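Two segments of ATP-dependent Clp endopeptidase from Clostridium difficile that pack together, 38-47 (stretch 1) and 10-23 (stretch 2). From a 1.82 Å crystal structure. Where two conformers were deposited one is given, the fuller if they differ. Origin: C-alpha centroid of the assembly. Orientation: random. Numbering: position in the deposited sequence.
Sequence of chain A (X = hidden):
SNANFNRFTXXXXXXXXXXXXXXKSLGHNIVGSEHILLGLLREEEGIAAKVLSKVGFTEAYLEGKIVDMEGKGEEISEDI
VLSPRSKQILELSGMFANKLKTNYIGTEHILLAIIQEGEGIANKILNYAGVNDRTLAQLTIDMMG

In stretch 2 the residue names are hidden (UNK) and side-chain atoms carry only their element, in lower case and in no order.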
ATOM      1  N   LEU A  38       2.767   2.007  -3.243  1.00 23.71           N
ATOM      2  CA  LEU A  38       3.969   1.817  -4.045  1.00 23.73           C
ATOM      3  C   LEU A  38       4.848   0.739  -3.413  1.00 23.42           C
ATOM      4  O   LEU A  38       5.433  -0.096  -4.120  1.00 22.35           O
ATOM      5  CB  LEU A  38       4.760   3.128  -4.153  1.00 24.62           C
ATOM      6  CG  LEU A  38       6.092   3.116  -4.921  1.00 25.07           C
ATOM      7  CD1 LEU A  38       5.964   2.508  -6.337  1.00 27.16           C
ATOM      8  CD2 LEU A  38       6.652   4.524  -4.951  1.00 26.92           C
ATOM      9  N   GLY A  39       4.904   0.739  -2.084  1.00 23.11           N
ATOM     10  CA  GLY A  39       5.649  -0.320  -1.370  1.00 22.76           C
ATOM     11  C   GLY A  39       5.108  -1.729  -1.670  1.00 23.17           C
ATOM     12  O   GLY A  39       5.892  -2.693  -1.831  1.00 22.63           O
ATOM     13  N   LEU A  40       3.780  -1.865  -1.685  1.00 22.22           N
ATOM     14  CA  LEU A  40       3.110  -3.128  -2.025  1.00 22.88           C
ATOM     15  C   LEU A  40       3.465  -3.585  -3.441  1.00 23.46           C
ATOM     16  O   LEU A  40       3.710  -4.773  -3.653  1.00 23.27           O
ATOM     17  CB  LEU A  40       1.578  -3.044  -1.859  1.00 23.15           C
ATOM     18  CG  LEU A  40       1.057  -2.817  -0.402  1.00 23.63           C
ATOM     19  CD1 LEU A  40      -0.420  -2.348  -0.464  1.00 25.14           C
ATOM     20  CD2 LEU A  40       1.248  -4.138   0.410  1.00 21.50           C
ATOM     21  N   LEU A  41       3.475  -2.645  -4.389  1.00 24.61           N
ATOM     22  CA  LEU A  41       3.841  -2.979  -5.775  1.00 25.99           C
ATOM     23  C   LEU A  41       5.301  -3.411  -5.867  1.00 25.56           C
ATOM     24  O   LEU A  41       5.626  -4.457  -6.464  1.00 25.94           O
ATOM     25  CB  LEU A  41       3.555  -1.807  -6.724  1.00 25.72           C
ATOM     26  CG  LEU A  41       3.714  -2.183  -8.220  1.00 27.78           C
ATOM     27  CD1 LEU A  41       3.102  -3.546  -8.601  1.00 30.24           C
ATOM     28  CD2 LEU A  41       3.086  -1.133  -9.067  1.00 30.03           C
ATOM     29  N   ARG A  42       6.172  -2.619  -5.268  0.60 25.76           N
ATOM     30  CA  ARG A  42       7.605  -2.890  -5.315  0.60 25.72           C
ATOM     31  C   ARG A  42       7.963  -4.224  -4.660  0.60 25.78           C
ATOM     32  O   ARG A  42       8.974  -4.841  -5.018  0.60 25.30           O
ATOM     33  CB  ARG A  42       8.373  -1.740  -4.662  0.60 26.03           C
ATOM     34  CG  ARG A  42       8.420  -0.475  -5.512  0.60 27.80           C
ATOM     35  CD  ARG A  42       9.230   0.623  -4.825  0.60 26.08           C
ATOM     36  NE  ARG A  42      10.639   0.237  -4.779  0.60 26.32           N
ATOM     37  CZ  ARG A  42      11.496   0.596  -3.836  0.60 26.36           C
ATOM     38  NH1 ARG A  42      11.108   1.381  -2.808  0.60 24.77           N
ATOM     39  NH2 ARG A  42      12.758   0.158  -3.929  0.60 26.77           N
ATOM     40  N   GLU A  43       7.144  -4.671  -3.703  1.00 25.21           N
ATOM     41  CA  GLU A  43       7.427  -5.921  -2.993  1.00 26.30           C
ATOM     42  C   GLU A  43       7.379  -7.131  -3.948  1.00 26.83           C
ATOM     43  O   GLU A  43       8.060  -8.128  -3.710  1.00 27.31           O
ATOM     44  CB  GLU A  43       6.565  -6.080  -1.734  1.00 25.75           C
ATOM     45  CG  GLU A  43       6.869  -7.357  -0.913  1.00 25.18           C
ATOM     46  CD  GLU A  43       6.174  -8.611  -1.452  1.00 29.00           C
ATOM     47  OE1 GLU A  43       5.063  -8.493  -2.016  1.00 29.62           O
ATOM     48  OE2 GLU A  43       6.732  -9.723  -1.290  1.00 28.19           O
ATOM     49  N   GLU A  44       6.618  -7.001  -5.035  1.00 27.54           N
ATOM     50  CA  GLU A  44       6.643  -7.921  -6.192  1.00 29.46           C
ATOM     51  C   GLU A  44       5.969  -9.289  -6.013  1.00 29.45           C
ATOM     52  O   GLU A  44       5.197  -9.710  -6.885  1.00 30.37           O
ATOM     53  CB  GLU A  44       8.057  -8.120  -6.761  1.00 30.32           C
ATOM     54  CG  GLU A  44       8.572  -6.947  -7.581  1.00 34.52           C
ATOM     55  CD  GLU A  44       9.894  -7.237  -8.292  1.00 40.83           C
ATOM     56  OE1 GLU A  44      10.694  -6.295  -8.452  1.00 43.94           O
ATOM     57  OE2 GLU A  44      10.143  -8.395  -8.693  1.00 42.19           O
ATOM     58  N   GLU A  45       6.265  -9.981  -4.919  1.00 29.18           N
ATOM     59  CA  GLU A  45       5.846 -11.380  -4.727  1.00 29.14           C
ATOM     60  C   GLU A  45       4.433 -11.598  -4.168  1.00 28.76           C
ATOM     61  O   GLU A  45       3.800 -12.618  -4.443  1.00 27.81           O
ATOM     62  CB  GLU A  45       6.831 -12.064  -3.790  1.00 29.64           C
ATOM     63  CG  GLU A  45       8.246 -12.081  -4.310  1.00 31.73           C
ATOM     64  CD  GLU A  45       9.154 -12.916  -3.440  1.00 33.99           C
ATOM     65  OE1 GLU A  45       8.898 -13.052  -2.215  1.00 37.02           O
ATOM     66  OE2 GLU A  45      10.133 -13.452  -3.975  1.00 38.30           O
ATOM     67  N   GLY A  46       3.937 -10.653  -3.362  1.00 27.15           N
ATOM     68  CA  GLY A  46       2.699 -10.881  -2.635  1.00 25.57           C
ATOM     69  C   GLY A  46       1.453 -10.663  -3.483  1.00 25.05           C
ATOM     70  O   GLY A  46       1.519 -10.134  -4.613  1.00 24.82           O
ATOM     71  N   ILE A  47       0.328 -11.074  -2.927  1.00 24.06           N
ATOM     72  CA  ILE A  47      -0.960 -10.918  -3.587  1.00 25.49           C
ATOM     73  C   ILE A  47      -1.174  -9.464  -4.043  1.00 25.09           C
ATOM     74  O   ILE A  47      -1.654  -9.209  -5.158  1.00 25.70           O
ATOM     75  CB  ILE A  47      -2.104 -11.418  -2.649  1.00 25.43           C
ATOM     76  CG1 ILE A  47      -2.066 -12.956  -2.551  1.00 26.52           C
ATOM     77  CG2 ILE A  47      -3.496 -10.941  -3.151  1.00 24.93           C
ATOM     78  CD1 ILE A  47      -2.878 -13.489  -1.411  1.00 27.10           C
ATOM     79  N   UNK A  10       6.276 -11.724   6.578  1.00 21.81           N
ATOM     80  CA  UNK A  10       7.531 -11.183   6.060  1.00 23.75           C
ATOM     81  C   UNK A  10       7.384 -10.338   4.814  1.00 22.27           C
ATOM     82  O   UNK A  10       8.024  -9.297   4.711  1.00 23.09           O
ATOM     83  c   UNK A  10       8.875 -13.060   6.954  1.00 30.75           C
ATOM     84  n   UNK A  10       8.587 -11.973   9.092  1.00 34.17           N
ATOM     85  o   UNK A  10      10.499 -11.618   7.929  1.00 38.34           O
ATOM     86  c   UNK A  10       8.536 -12.300   5.764  1.00 24.14           C
ATOM     87  c   UNK A  10       9.390 -12.156   8.037  1.00 35.49           C
ATOM     88  N   UNK A  11       6.529 -10.765   3.885  1.00 23.17           N
ATOM     89  CA  UNK A  11       6.294  -9.996   2.643  1.00 22.51           C
ATOM     90  C   UNK A  11       5.627  -8.651   2.958  1.00 22.01           C
ATOM     91  O   UNK A  11       5.953  -7.650   2.336  1.00 21.92           O
ATOM     92  c   UNK A  11       5.519 -10.800   1.605  1.00 22.24           C
ATOM     93  c   UNK A  11       5.517 -12.601  -0.173  1.00 28.89           C
ATOM     94  n   UNK A  11       5.140 -15.437   0.047  1.00 39.09           N
ATOM     95  n   UNK A  11       6.901 -15.785  -1.415  1.00 38.33           N
ATOM     96  n   UNK A  11       6.299 -13.636  -0.854  1.00 33.59           N
ATOM     97  c   UNK A  11       6.105 -14.947  -0.742  1.00 38.08           C
ATOM     98  c   UNK A  11       6.313 -11.996   1.006  1.00 25.04           C
ATOM     99  N   UNK A  12       4.744  -8.629   3.950  1.00 22.69           N
ATOM    100  CA  UNK A  12       4.037  -7.387   4.333  1.00 22.41           C
ATOM    101  C   UNK A  12       5.029  -6.424   5.023  1.00 22.02           C
ATOM    102  O   UNK A  12       5.021  -5.223   4.756  1.00 22.71           O
ATOM    103  c   UNK A  12       2.838  -7.700   5.216  1.00 20.67           C
ATOM    104  N   UNK A  13       5.902  -6.967   5.869  1.00 21.05           N
ATOM    105  CA  UNK A  13       6.928  -6.168   6.486  1.00 22.03           C
ATOM    106  C   UNK A  13       7.816  -5.562   5.387  1.00 22.14           C
ATOM    107  O   UNK A  13       8.178  -4.395   5.472  1.00 22.20           O
ATOM    108  c   UNK A  13       7.314  -8.805  10.677  1.00 30.43           C
ATOM    109  n   UNK A  13       7.852 -10.045  11.144  1.00 32.62           N
ATOM    110  c   UNK A  13       8.092  -8.318   9.496  1.00 27.08           C
ATOM    111  c   UNK A  13       7.816  -7.020   7.405  1.00 22.08           C
ATOM    112  c   UNK A  13       7.216  -7.284   8.748  1.00 25.34           C
ATOM    113  N   UNK A  14       8.160  -6.352   4.372  1.00 22.53           N
ATOM    114  CA  UNK A  14       9.008  -5.863   3.280  1.00 23.67           C
ATOM    115  C   UNK A  14       8.331  -4.734   2.532  1.00 22.88           C
ATOM    116  O   UNK A  14       8.968  -3.721   2.196  1.00 21.97           O
ATOM    117  n   UNK A  14      14.039  -5.664   1.095  1.00 41.91           N
ATOM    118  c   UNK A  14       9.362  -6.973   2.297  1.00 24.63           C
ATOM    119  c   UNK A  14      12.685  -6.067   0.510  1.00 38.46           C
ATOM    120  c   UNK A  14      10.275  -6.511   1.133  1.00 27.35           C
ATOM    121  c   UNK A  14      11.651  -6.131   1.637  1.00 34.21           C
ATOM    122  N   UNK A  15       7.046  -4.906   2.275  1.00 22.95           N
ATOM    123  CA  UNK A  15       6.284  -3.863   1.589  1.00 22.45           C
ATOM    124  C   UNK A  15       6.290  -2.539   2.352  1.00 22.05           C
ATOM    125  O   UNK A  15       6.461  -1.470   1.741  1.00 21.93           O
ATOM    126  c   UNK A  15       4.837  -4.330   1.292  1.00 21.43           C
ATOM    127  N   UNK A  16       6.062  -2.605   3.667  1.00 21.44           N
ATOM    128  CA  UNK A  16       6.133  -1.411   4.530  1.00 22.11           C
ATOM    129  C   UNK A  16       7.548  -0.777   4.519  1.00 22.21           C
ATOM    130  O   UNK A  16       7.682   0.431   4.376  1.00 21.66           O
ATOM    131  c   UNK A  16       5.662  -1.730   5.976  1.00 21.76           C
ATOM    132  c   UNK A  16       5.929  -0.525   6.915  1.00 21.36           C
ATOM    133  c   UNK A  16       3.680  -2.914   7.282  1.00 23.12           C
ATOM    134  c   UNK A  16       4.177  -2.207   5.959  1.00 21.38           C
ATOM    135  N   UNK A  17       8.607  -1.589   4.626  1.00 22.77           N
ATOM    136  CA  UNK A  17       9.978  -1.062   4.496  1.00 23.94           C
ATOM    137  C   UNK A  17      10.160  -0.348   3.155  1.00 23.37           C
ATOM    138  O   UNK A  17      10.791   0.710   3.078  1.00 22.87           O
ATOM    139  o   UNK A  17      10.555  -2.352   6.920  1.00 33.43           O
ATOM    140  c   UNK A  17      11.057  -2.915   5.911  1.00 29.19           C
ATOM    141  c   UNK A  17      11.044  -2.191   4.572  1.00 24.17           C
ATOM    142  o   UNK A  17      11.595  -4.058   5.939  1.00 32.78           O
ATOM    143  N   UNK A  18       9.602  -0.925   2.092  1.00 23.67           N
ATOM    144  CA  UNK A  18       9.733  -0.316   0.763  1.00 22.79           C
ATOM    145  C   UNK A  18       8.955   0.996   0.670  1.00 23.27           C
ATOM    146  O   UNK A  18       9.355   1.909  -0.075  1.00 21.36           O
ATOM    147  c   UNK A  18       9.619  -3.531  -1.412  1.00 23.79           C
ATOM    148  c   UNK A  18      10.318  -2.441  -0.614  1.00 21.95           C
ATOM    149  c   UNK A  18       9.323  -1.287  -0.366  1.00 23.41           C
ATOM    150  c   UNK A  18      11.552  -1.964  -1.366  1.00 28.22           C
ATOM    151  N   UNK A  19       7.872   1.087   1.443  1.00 21.63           N
ATOM    152  CA  UNK A  19       7.061   2.316   1.478  1.00 23.01           C
ATOM    153  C   UNK A  19       7.915   3.449   2.065  1.00 22.72           C
ATOM    154  O   UNK A  19       7.967   4.578   1.516  1.00 21.87           O
ATOM    155  c   UNK A  19       5.842   2.090   2.288  1.00 22.99           C
ATOM    156  N   UNK A  20       8.608   3.135   3.165  1.00 21.55           N
ATOM    157  CA  UNK A  20       9.514   4.087   3.785  1.00 23.07           C
ATOM    158  C   UNK A  20      10.678   4.469   2.859  1.00 23.24           C
ATOM    159  O   UNK A  20      11.088   5.649   2.810  1.00 22.70           O
ATOM    160  c   UNK A  20       7.491   4.035   8.538  1.00 24.47           C
ATOM    161  c   UNK A  20      10.063   3.506   5.087  1.00 21.48           C
ATOM    162  c   UNK A  20       9.398   4.720   7.211  1.00 23.41           C
ATOM    163  c   UNK A  20       8.585   4.890   8.330  1.00 24.65           C
ATOM    164  c   UNK A  20       8.076   2.850   6.526  1.00 25.30           C
ATOM    165  c   UNK A  20       9.148   3.702   6.292  1.00 23.46           C
ATOM    166  c   UNK A  20       7.262   3.002   7.655  1.00 24.81           C
ATOM    167  N   UNK A  21      11.244   3.463   2.177  1.00 23.50           N
ATOM    168  CA  UNK A  21      12.367   3.697   1.260  1.00 24.19           C
ATOM    169  C   UNK A  21      11.934   4.572   0.098  1.00 24.44           C
ATOM    170  O   UNK A  21      12.687   5.462  -0.317  1.00 23.05           O
ATOM    171  o   UNK A  21      14.064   1.003  -2.111  1.00 42.55           O
ATOM    172  c   UNK A  21      12.914   2.366   0.741  1.00 24.71           C
ATOM    173  c   UNK A  21      14.378   1.132  -0.909  1.00 37.76           C
ATOM    174  o   UNK A  21      14.850   0.187  -0.257  1.00 41.96           O
ATOM    175  c   UNK A  21      14.118   2.471  -0.194  1.00 30.76           C
ATOM    176  N   UNK A  22      10.725   4.336  -0.410  1.00 23.91           N
ATOM    177  CA  UNK A  22      10.188   5.193  -1.464  1.00 25.28           C
ATOM    178  C   UNK A  22       9.996   6.639  -1.045  1.00 24.29           C
ATOM    179  O   UNK A  22      10.380   7.533  -1.784  1.00 23.65           O
ATOM    180  o   UNK A  22       9.177   3.504  -2.780  1.00 29.76           O
ATOM    181  c   UNK A  22       8.882   4.656  -1.987  1.00 25.26           C
ATOM    182  N   UNK A  23       9.386   6.861   0.117  1.00 24.49           N
ATOM    183  CA  UNK A  23       9.188   8.225   0.634  1.00 24.43           C
ATOM    184  C   UNK A  23      10.543   8.942   0.734  1.00 24.43           C
ATOM    185  O   UNK A  23      10.726  10.078   0.270  1.00 23.07           O
ATOM    186  c   UNK A  23       8.500   8.160   2.002  1.00 23.79           C
TER

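Position 10 carries three carbons, the third bearing one oxygen and one nitrogen, and its side chain stays clear of stretch 1: Gln 10. Position 11 has three carbons, a nitrogen, then a carbon with two more nitrogens, which is Arg 11. It reaches toward the turn after the first helix, where its NE donates to Glu 45 OE1 at 3.0 Å within a salt bridge; Glu 43 OE2 lies 4.0 Å from the same Arg 11 NE, a long salt bridge.

Position 12 has one carbon pointing away, Ala 12. Position 13, four carbons in a row ending in nitrogen, also points away and is Lys 13. The same chain recurs at position 14, Lys 14, but here CA-to-CB points toward stretch 1 before the end leads off, leaving Lys 14 CG 4.1 Å from Glu 43 CG.

Position 15 shows a single carbon, Ala 15, lying 3.7 Å from Leu 40 CD2 by its CB. Position 16 has four carbons forked at the first, with one arm two carbons long: Ile 16, facing away. Position 17, two carbons with two oxygens on the second, is Asp 17, which makes no contact.

Position 18 has four carbons forked at the second, so Leu 18. Its CD1 packs 4.0 Å from Glu 43 CB, while its CD2 covers one face of the Arg 42 guanidinium, 3.5 Å from Arg 42 NH2. Position 19 is one carbon, Ala 19, directed sideways. Position 20, a carbon and a six-carbon ring, is Phe 20, turned away.

Position 21 has three carbons, the third with two oxygens: Glu 21. Its OE1 accepts a very short hydrogen bond from Arg 42 NH2, 2.4 Å, in a salt bridge. Position 22, one carbon and one oxygen, is Ser 22; its OG accepts from Arg 42 NH1 at 2.9 Å. Position 23, a lone carbon out of contact, is Ala 23.

The rule at the center is smallness. Gly 39 CA sits 3.4 Å from Ala 15 O in a CA-H...O contact, and an ideal CB on Gly 39 would clash with that oxygen at 2.3 Å. The helix axes therefore approach to 7.3 Å, at 120° between their N-to-C directions. Glu 43 sits as a knob among Arg 11, Lys 14, Ala 15 and Leu 18, and its OE1 also accepts from Gly 46 N at 2.8 Å, tying the knob to the turn. Charged pairs flank this close packing: Arg 42 with Glu 21, and Arg 11 with Glu 45.

Stretch 2 (10-23) QRAKKAIDLAFESA
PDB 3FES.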